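Side-chain contacts in uncharacterized protein (Legionella longbeachae NSW150, PDB 4JZA), which acts as a phosphoinositide phosphatase, probably hydrolysing phosphatidylinositol 3-phosphate, and may thereby alter lipid metabolism in the host during infection: residues 352-357 against 563-568; 160-165 against 597-602; 568-571 against 577-580. One frame throughout, in Å; residues are numbered along the deposited sequence.

Contact 1: residues 352-357 against 563-568; sequences AAHSLL and HTDAMI
L356 runs alongside D565 where strand 352-357 faces helix 563-568, the two side chains pointing opposite ways. CG of L356 stands anti to the backbone N (chi1 -165°), which turns it to the helix, and the second torsion (60°) then lays both methyls along the acid: L356 CD1 lies 3.7 Å from D565 CG, and L356 CD2 lies 3.8 Å from the same carbon. A helical turn further on, I568 offers its CG2 branch, 3.8 Å from L356 CD2, so one methyl of the leucine serves both the acid and the isoleucine. H354 brings its ring edge to the same carboxylate, the planes 35° apart, though the modelled orientation of the imidazole is doubtful. The axes of the two short segments approach to 9.8 Å, a separation the side chains fill. The negative group is enclosed here, with L599 of helix 587-602 also touching D565. Its main polar partner comes from the next strand of the sheet, where R372 forms a salt bridge with D565 OD1. That pairing probably offsets much of the cost of burying a carboxylate beside leucine side chains.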
loop_
_atom_site.group_PDB
_atom_site.type_symbol
_atom_site.label_atom_id
_atom_site.label_comp_id
_atom_site.label_asym_id
_atom_site.label_seq_id
_atom_site.Cartn_x
_atom_site.Cartn_y
_atom_site.Cartn_z
ATOM N N ALA A 352 2.919 -12.953 11.543
ATOM C CA ALA A 352 2.943 -12.897 13.004
ATOM C C ALA A 352 2.432 -14.179 13.543
ATOM O O ALA A 352 1.796 -14.962 12.797
ATOM C CB ALA A 352 2.090 -11.754 13.517
ATOM N N ALA A 353 2.686 -14.382 14.839
ATOM C CA ALA A 353 2.131 -15.515 15.539
ATOM C C ALA A 353 1.240 -15.045 16.659
ATOM O O ALA A 353 1.682 -14.289 17.517
ATOM C CB ALA A 353 3.238 -16.376 16.097
ATOM N N HIS A 354 0.002 -15.545 16.657
ATOM C CA HIS A 354 -1.035 -15.154 17.606
ATOM C C HIS A 354 -1.162 -16.244 18.617
ATOM O O HIS A 354 -1.268 -17.415 18.244
ATOM C CB HIS A 354 -2.429 -14.934 16.929
ATOM C CG HIS A 354 -3.474 -14.471 17.891
ATOM N ND1 HIS A 354 -4.410 -15.324 18.429
ATOM C CD2 HIS A 354 -3.670 -13.271 18.488
ATOM C CE1 HIS A 354 -5.143 -14.669 19.310
ATOM N NE2 HIS A 354 -4.725 -13.415 19.358
ATOM N N SER A 355 -1.183 -15.862 19.887
ATOM C CA SER A 355 -1.393 -16.822 20.960
ATOM C C SER A 355 -2.247 -16.171 22.036
ATOM O O SER A 355 -2.466 -14.967 22.030
ATOM C CB SER A 355 -0.044 -17.364 21.519
ATOM O OG SER A 355 0.706 -16.330 22.094
ATOM N N LEU A 356 -2.709 -17.000 22.955
ATOM C CA LEU A 356 -3.607 -16.622 24.032
ATOM C C LEU A 356 -3.032 -17.089 25.388
ATOM O O LEU A 356 -2.738 -18.282 25.569
ATOM C CB LEU A 356 -4.955 -17.283 23.754
ATOM C CG LEU A 356 -6.153 -16.769 24.551
ATOM C CD1 LEU A 356 -6.470 -15.271 24.366
ATOM C CD2 LEU A 356 -7.318 -17.623 24.124
ATOM N N LEU A 357 -2.817 -16.156 26.305
ATOM C CA LEU A 357 -2.251 -16.498 27.608
ATOM C C LEU A 357 -3.150 -16.115 28.796
ATOM O O LEU A 357 -3.727 -15.031 28.847
ATOM C CB LEU A 357 -0.927 -15.804 27.829
ATOM C CG LEU A 357 0.126 -15.950 26.752
ATOM C CD1 LEU A 357 1.376 -15.245 27.241
ATOM C CD2 LEU A 357 0.444 -17.389 26.367
ATOM N N HIS A 563 -12.774 -15.057 17.510
ATOM C CA HIS A 563 -13.808 -16.053 17.705
ATOM C C HIS A 563 -13.191 -17.294 18.320
ATOM O O HIS A 563 -13.703 -17.830 19.319
ATOM C CB HIS A 563 -14.490 -16.375 16.403
ATOM C CG HIS A 563 -15.761 -17.146 16.544
ATOM N ND1 HIS A 563 -15.813 -18.516 16.407
ATOM C CD2 HIS A 563 -17.041 -16.736 16.698
ATOM C CE1 HIS A 563 -17.063 -18.919 16.522
ATOM N NE2 HIS A 563 -17.827 -17.863 16.719
ATOM N N THR A 564 -12.066 -17.725 17.777
ATOM C CA THR A 564 -11.417 -18.893 18.312
ATOM C C THR A 564 -10.898 -18.570 19.707
ATOM O O THR A 564 -11.146 -19.309 20.648
ATOM C CB THR A 564 -10.339 -19.389 17.342
ATOM O OG1 THR A 564 -10.947 -19.728 16.089
ATOM C CG2 THR A 564 -9.630 -20.597 17.867
ATOM N N ASP A 565 -10.233 -17.456 19.908
ATOM C CA ASP A 565 -9.909 -17.101 21.301
ATOM C C ASP A 565 -11.155 -17.233 22.225
ATOM O O ASP A 565 -11.087 -17.790 23.312
ATOM C CB ASP A 565 -9.324 -15.684 21.413
ATOM C CG ASP A 565 -7.852 -15.599 20.977
ATOM O OD1 ASP A 565 -7.169 -16.668 20.975
ATOM O OD2 ASP A 565 -7.372 -14.455 20.662
ATOM N N ALA A 566 -12.292 -16.725 21.792
ATOM C CA ALA A 566 -13.464 -16.752 22.636
ATOM C C ALA A 566 -13.911 -18.178 22.962
ATOM O O ALA A 566 -14.414 -18.425 24.048
ATOM C CB ALA A 566 -14.605 -16.004 21.974
HETATM N N MSE A 567 -13.778 -19.112 22.025
HETATM C CA MSE A 567 -14.164 -20.500 22.283
HETATM C C MSE A 567 -13.241 -21.091 23.333
HETATM O O MSE A 567 -13.681 -21.785 24.256
HETATM C CB MSE A 567 -14.127 -21.297 20.996
HETATM C CG MSE A 567 -15.309 -20.886 20.129
HETATM SE SE MSE A 567 -15.365 -21.997 18.509
HETATM C CE MSE A 567 -15.902 -23.676 19.397
ATOM N N ILE A 568 -11.949 -20.814 23.208
ATOM C CA ILE A 568 -10.960 -21.280 24.174
ATOM C C ILE A 568 -11.278 -20.666 25.551
ATOM O O ILE A 568 -11.293 -21.376 26.528
ATOM C CB ILE A 568 -9.517 -20.985 23.674
ATOM C CG1 ILE A 568 -9.217 -21.860 22.456
ATOM C CG2 ILE A 568 -8.448 -21.229 24.737
ATOM C CD1 ILE A 568 -8.017 -21.378 21.681
#

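Contact 2: residues 160-165 against 597-602; sequences VLQVDE and ADLYMS
Q162 meets S602 and L599 by way of an outstretched chain: its CG lies opposite the carbonyl carbon about CA-CB (chi1 -53°), and the extended second torsion then carries the amide away from strand 160-165 to helix 597-602. S602 answers with OG held between its own backbone N and carbonyl carbon (chi1 64°), a position from which the hydroxyl can face both its helix and the incoming amide. Q162 NE2 donates to S602 OG over 2.9 Å, a bent bond with an angle of 131° at the hydrogen and with the oxygen tilted out of the amide plane. The hydroxyl in turn points its proton back to the carbonyl of L599, three residues earlier, although the modelled separation is too short to be taken literally. If that bond is real, the hydroxyl links the glutamine to the helix backbone. L599 lies slantwise over the end of the glutamine, its CD2 methyl 3.4 Å from Q162 NE2 and 3.8 Å from Q162 CD. The same leucine also packs on I562 and L569 of helix 556-574, while the backbone of Q162 pairs with T147 on the neighbouring strand. With Q162 and L599 no closer than 8.6 Å between CA atoms, a long side chain spans the interval in an alpha/beta fold in which helices 556-574 and 587-602 pack side by side on the same face of the mixed sheet.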
loop_
_atom_site.group_PDB
_atom_site.type_symbol
_atom_site.label_atom_id
_atom_site.label_comp_id
_atom_site.label_asym_id
_atom_site.label_seq_id
_atom_site.Cartn_x
_atom_site.Cartn_y
_atom_site.Cartn_z
ATOM N N VAL A 160 -6.503 -12.252 31.002
ATOM C CA VAL A 160 -6.370 -12.907 29.718
ATOM C C VAL A 160 -5.500 -12.040 28.829
ATOM O O VAL A 160 -5.695 -10.840 28.747
ATOM C CB VAL A 160 -7.742 -13.165 29.071
ATOM C CG1 VAL A 160 -7.606 -13.515 27.598
ATOM C CG2 VAL A 160 -8.452 -14.287 29.803
ATOM N N LEU A 161 -4.522 -12.663 28.186
ATOM C CA LEU A 161 -3.617 -11.953 27.305
ATOM C C LEU A 161 -3.799 -12.409 25.879
ATOM O O LEU A 161 -3.693 -13.586 25.583
ATOM C CB LEU A 161 -2.172 -12.211 27.718
ATOM C CG LEU A 161 -1.470 -11.174 28.588
ATOM C CD1 LEU A 161 -2.391 -10.646 29.664
ATOM C CD2 LEU A 161 -0.224 -11.765 29.213
ATOM N N GLN A 162 -4.054 -11.459 24.993
ATOM C CA GLN A 162 -3.991 -11.709 23.567
ATOM C C GLN A 162 -2.618 -11.245 23.133
ATOM O O GLN A 162 -2.186 -10.148 23.488
ATOM C CB GLN A 162 -5.049 -10.929 22.837
ATOM C CG GLN A 162 -6.459 -11.121 23.355
ATOM C CD GLN A 162 -7.355 -10.217 22.588
ATOM O OE1 GLN A 162 -7.307 -10.247 21.445
ATOM N NE2 GLN A 162 -8.151 -9.470 23.152
ATOM N N VAL A 163 -1.925 -12.097 22.398
ATOM C CA VAL A 163 -0.547 -11.855 22.022
ATOM C C VAL A 163 -0.296 -11.991 20.519
ATOM O O VAL A 163 -0.665 -13.015 19.915
ATOM C CB VAL A 163 0.329 -12.872 22.731
ATOM C CG1 VAL A 163 1.784 -12.741 22.320
ATOM C CG2 VAL A 163 0.210 -12.657 24.212
ATOM N N ASP A 164 0.342 -10.999 19.903
ATOM C CA ASP A 164 0.786 -11.168 18.479
ATOM C C ASP A 164 2.230 -10.800 18.319
ATOM O O ASP A 164 2.613 -9.652 18.501
ATOM C CB ASP A 164 -0.061 -10.357 17.479
ATOM C CG ASP A 164 -1.401 -11.012 17.162
ATOM O OD1 ASP A 164 -2.330 -10.910 17.980
ATOM O OD2 ASP A 164 -1.543 -11.621 16.096
ATOM N N GLU A 165 3.039 -11.803 18.029
ATOM C CA GLU A 165 4.475 -11.627 17.941
ATOM C C GLU A 165 4.776 -11.515 16.459
ATOM O O GLU A 165 4.418 -12.374 15.676
ATOM C CB GLU A 165 5.226 -12.800 18.659
ATOM C CG GLU A 165 5.267 -12.628 20.208
ATOM C CD GLU A 165 5.526 -13.879 21.070
ATOM O OE1 GLU A 165 5.022 -14.994 20.789
ATOM O OE2 GLU A 165 6.186 -13.725 22.112
ATOM N N ALA A 597 -17.620 -10.173 22.359
ATOM C CA ALA A 597 -17.738 -8.730 22.419
ATOM C C ALA A 597 -16.564 -8.164 23.223
ATOM O O ALA A 597 -15.939 -7.185 22.822
ATOM C CB ALA A 597 -19.089 -8.315 23.017
ATOM N N ASP A 598 -16.212 -8.802 24.328
ATOM C CA ASP A 598 -15.064 -8.323 25.138
ATOM C C ASP A 598 -13.767 -8.290 24.371
ATOM O O ASP A 598 -12.986 -7.331 24.504
ATOM C CB ASP A 598 -14.835 -9.207 26.371
ATOM C CG ASP A 598 -15.772 -8.879 27.498
ATOM O OD1 ASP A 598 -16.445 -7.839 27.432
ATOM O OD2 ASP A 598 -15.833 -9.680 28.452
ATOM N N LEU A 599 -13.527 -9.363 23.610
ATOM C CA LEU A 599 -12.294 -9.489 22.861
ATOM C C LEU A 599 -12.265 -8.459 21.745
ATOM O O LEU A 599 -11.291 -7.747 21.602
ATOM C CB LEU A 599 -12.113 -10.905 22.332
ATOM C CG LEU A 599 -11.765 -11.959 23.417
ATOM C CD1 LEU A 599 -11.613 -13.307 22.769
ATOM C CD2 LEU A 599 -10.487 -11.687 24.169
ATOM N N TYR A 600 -13.368 -8.358 21.007
ATOM C CA TYR A 600 -13.488 -7.416 19.923
ATOM C C TYR A 600 -13.260 -6.030 20.469
ATOM O O TYR A 600 -12.467 -5.286 19.937
ATOM C CB TYR A 600 -14.846 -7.560 19.220
ATOM C CG TYR A 600 -14.989 -6.660 18.012
ATOM C CD1 TYR A 600 -15.283 -5.314 18.163
ATOM C CD2 TYR A 600 -14.816 -7.163 16.725
ATOM C CE1 TYR A 600 -15.400 -4.489 17.085
ATOM C CE2 TYR A 600 -14.900 -6.346 15.629
ATOM C CZ TYR A 600 -15.196 -5.006 15.818
ATOM O OH TYR A 600 -15.282 -4.172 14.729
HETATM N N MSE A 601 -13.911 -5.690 21.571
HETATM C CA MSE A 601 -13.752 -4.329 22.127
HETATM C C MSE A 601 -12.435 -4.048 22.819
HETATM O O MSE A 601 -12.145 -2.934 23.099
HETATM C CB MSE A 601 -14.869 -4.045 23.092
HETATM C CG MSE A 601 -16.196 -3.977 22.315
HETATM SE SE MSE A 601 -17.790 -3.771 23.454
HETATM C CE MSE A 601 -17.228 -2.109 24.337
ATOM N N SER A 602 -11.623 -5.047 23.117
ATOM C CA SER A 602 -10.295 -4.777 23.638
ATOM C C SER A 602 -9.521 -4.025 22.575
ATOM O O SER A 602 -8.593 -3.217 22.877
ATOM C CB SER A 602 -9.572 -6.070 23.995
ATOM O OG SER A 602 -9.335 -6.867 22.852
#

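Contact 3: residues 568-571 against 577-580; sequences ILYK and WPVF
W577, the first residue of segment 577-580, bends its indole back over K571 and up to I568 of the preceding helix. W577 leaves its backbone pointing away from the helix, but with CG anti to the carbonyl carbon (chi1 -65°) the ring system returns to it. The lysine chain passes over one face, placing K571 CD 3.5 Å from the centroid of the five-membered ring of W577 in a CH-pi contact, and K571 CB 3.8 Å from W577 CE3. A bend at chi2 of the lysine (110°) helps to lay the methylenes there. I568 stands instead at the indole edge, where its backbone N is 4.0 Å from W577 CZ3. P578 follows and turns to Y570: P578 CB sits 3.6 Å from the centroid of the Y570 ring, only 7° off the normal, while P578 CD lies above Y570 CD1 on the same side of the ring. F592 of helix 587-602 touches both P578 and Y570, and L504 of helix 501-513 packs on W577. No hydrogen bond joins the two segments. K571 NZ is 5.2 Å from the W577 five-membered ring centroid, at most a weak cation-pi attraction, which leaves the fold-back resting chiefly on CH-pi and apolar packing.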
loop_
_atom_site.group_PDB
_atom_site.type_symbol
_atom_site.label_atom_id
_atom_site.label_comp_id
_atom_site.label_asym_id
_atom_site.label_seq_id
_atom_site.Cartn_x
_atom_site.Cartn_y
_atom_site.Cartn_z
ATOM N N ILE A 568 -11.949 -20.814 23.208
ATOM C CA ILE A 568 -10.960 -21.280 24.174
ATOM C C ILE A 568 -11.278 -20.666 25.551
ATOM O O ILE A 568 -11.293 -21.376 26.528
ATOM C CB ILE A 568 -9.517 -20.985 23.674
ATOM C CG1 ILE A 568 -9.217 -21.860 22.456
ATOM C CG2 ILE A 568 -8.448 -21.229 24.737
ATOM C CD1 ILE A 568 -8.017 -21.378 21.681
ATOM N N LEU A 569 -11.572 -19.372 25.633
ATOM C CA LEU A 569 -11.915 -18.786 26.919
ATOM C C LEU A 569 -13.200 -19.362 27.508
ATOM O O LEU A 569 -13.318 -19.524 28.731
ATOM C CB LEU A 569 -12.048 -17.267 26.816
ATOM C CG LEU A 569 -10.704 -16.625 26.487
ATOM C CD1 LEU A 569 -10.880 -15.145 26.269
ATOM C CD2 LEU A 569 -9.650 -16.883 27.565
ATOM N N TYR A 570 -14.159 -19.662 26.652
ATOM C CA TYR A 570 -15.428 -20.255 27.070
ATOM C C TYR A 570 -15.187 -21.666 27.687
ATOM O O TYR A 570 -15.603 -21.951 28.813
ATOM C CB TYR A 570 -16.395 -20.300 25.858
ATOM C CG TYR A 570 -17.788 -20.763 26.163
ATOM C CD1 TYR A 570 -18.063 -22.120 26.377
ATOM C CD2 TYR A 570 -18.849 -19.858 26.259
ATOM C CE1 TYR A 570 -19.337 -22.536 26.684
ATOM C CE2 TYR A 570 -20.131 -20.292 26.585
ATOM C CZ TYR A 570 -20.358 -21.625 26.798
ATOM O OH TYR A 570 -21.607 -22.075 27.087
ATOM N N LYS A 571 -14.496 -22.531 26.963
ATOM C CA LYS A 571 -14.181 -23.847 27.483
ATOM C C LYS A 571 -13.477 -23.750 28.831
ATOM O O LYS A 571 -13.740 -24.521 29.745
ATOM C CB LYS A 571 -13.264 -24.588 26.505
ATOM C CG LYS A 571 -12.845 -25.982 26.957
ATOM C CD LYS A 571 -13.487 -27.072 26.113
ATOM C CE LYS A 571 -13.560 -28.387 26.881
ATOM N NZ LYS A 571 -12.209 -28.698 27.398
ATOM N N TRP A 577 -16.945 -26.680 25.220
ATOM C CA TRP A 577 -16.950 -25.807 24.054
ATOM C C TRP A 577 -18.319 -25.210 23.936
ATOM O O TRP A 577 -19.258 -25.904 24.211
ATOM C CB TRP A 577 -16.664 -26.590 22.773
ATOM C CG TRP A 577 -15.283 -27.177 22.755
ATOM C CD1 TRP A 577 -14.954 -28.488 22.730
ATOM C CD2 TRP A 577 -14.043 -26.455 22.777
ATOM N NE1 TRP A 577 -13.585 -28.633 22.739
ATOM C CE2 TRP A 577 -13.010 -27.395 22.761
ATOM C CE3 TRP A 577 -13.716 -25.102 22.807
ATOM C CZ2 TRP A 577 -11.689 -27.034 22.764
ATOM C CZ3 TRP A 577 -12.404 -24.744 22.802
ATOM C CH2 TRP A 577 -11.397 -25.704 22.785
ATOM N N PRO A 578 -18.441 -23.927 23.515
ATOM C CA PRO A 578 -19.742 -23.411 23.124
ATOM C C PRO A 578 -20.070 -23.997 21.766
ATOM O O PRO A 578 -19.175 -24.486 21.092
ATOM C CB PRO A 578 -19.492 -21.918 23.019
ATOM C CG PRO A 578 -18.094 -21.805 22.532
ATOM C CD PRO A 578 -17.363 -22.959 23.179
ATOM N N VAL A 579 -21.328 -23.937 21.346
ATOM C CA VAL A 579 -21.733 -24.599 20.093
ATOM C C VAL A 579 -22.586 -23.725 19.230
ATOM O O VAL A 579 -23.273 -22.825 19.713
ATOM C CB VAL A 579 -22.477 -25.952 20.333
ATOM C CG1 VAL A 579 -21.532 -26.964 21.017
ATOM C CG2 VAL A 579 -23.754 -25.741 21.159
ATOM N N PHE A 580 -22.489 -23.974 17.927
ATOM C CA PHE A 580 -23.257 -23.220 16.969
ATOM C C PHE A 580 -24.759 -23.198 17.234
ATOM O O PHE A 580 -25.395 -22.157 17.140
ATOM C CB PHE A 580 -23.023 -23.774 15.568
ATOM C CG PHE A 580 -23.764 -23.021 14.488
ATOM C CD1 PHE A 580 -23.715 -21.612 14.429
ATOM C CD2 PHE A 580 -24.539 -23.716 13.551
ATOM C CE1 PHE A 580 -24.406 -20.939 13.459
ATOM C CE2 PHE A 580 -25.220 -23.046 12.573
ATOM C CZ PHE A 580 -25.157 -21.658 12.521
#

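Following the chain from its N terminus, strand 159-166 supplies the first half of contact 2, whose partner arrives only with helix 587-602; the long loop so closed contains both other contacts. Strand 352-359, the antiparallel neighbour of 159-166 in the mixed sheet, opens contact 1, which closes on helix 556-574. Contact 3 starts where contact 1 finishes, at the shared I568, and closes a short loop, five residues between its ends, on 577-580. No loops cross. Contacts 1 and 2 set two successive helices on adjacent strands, while contact 3 fastens the first helix to the connection leading into the second. L569, in the helix segment of contact 3, touches L356 of contact 1 and V160 of contact 2.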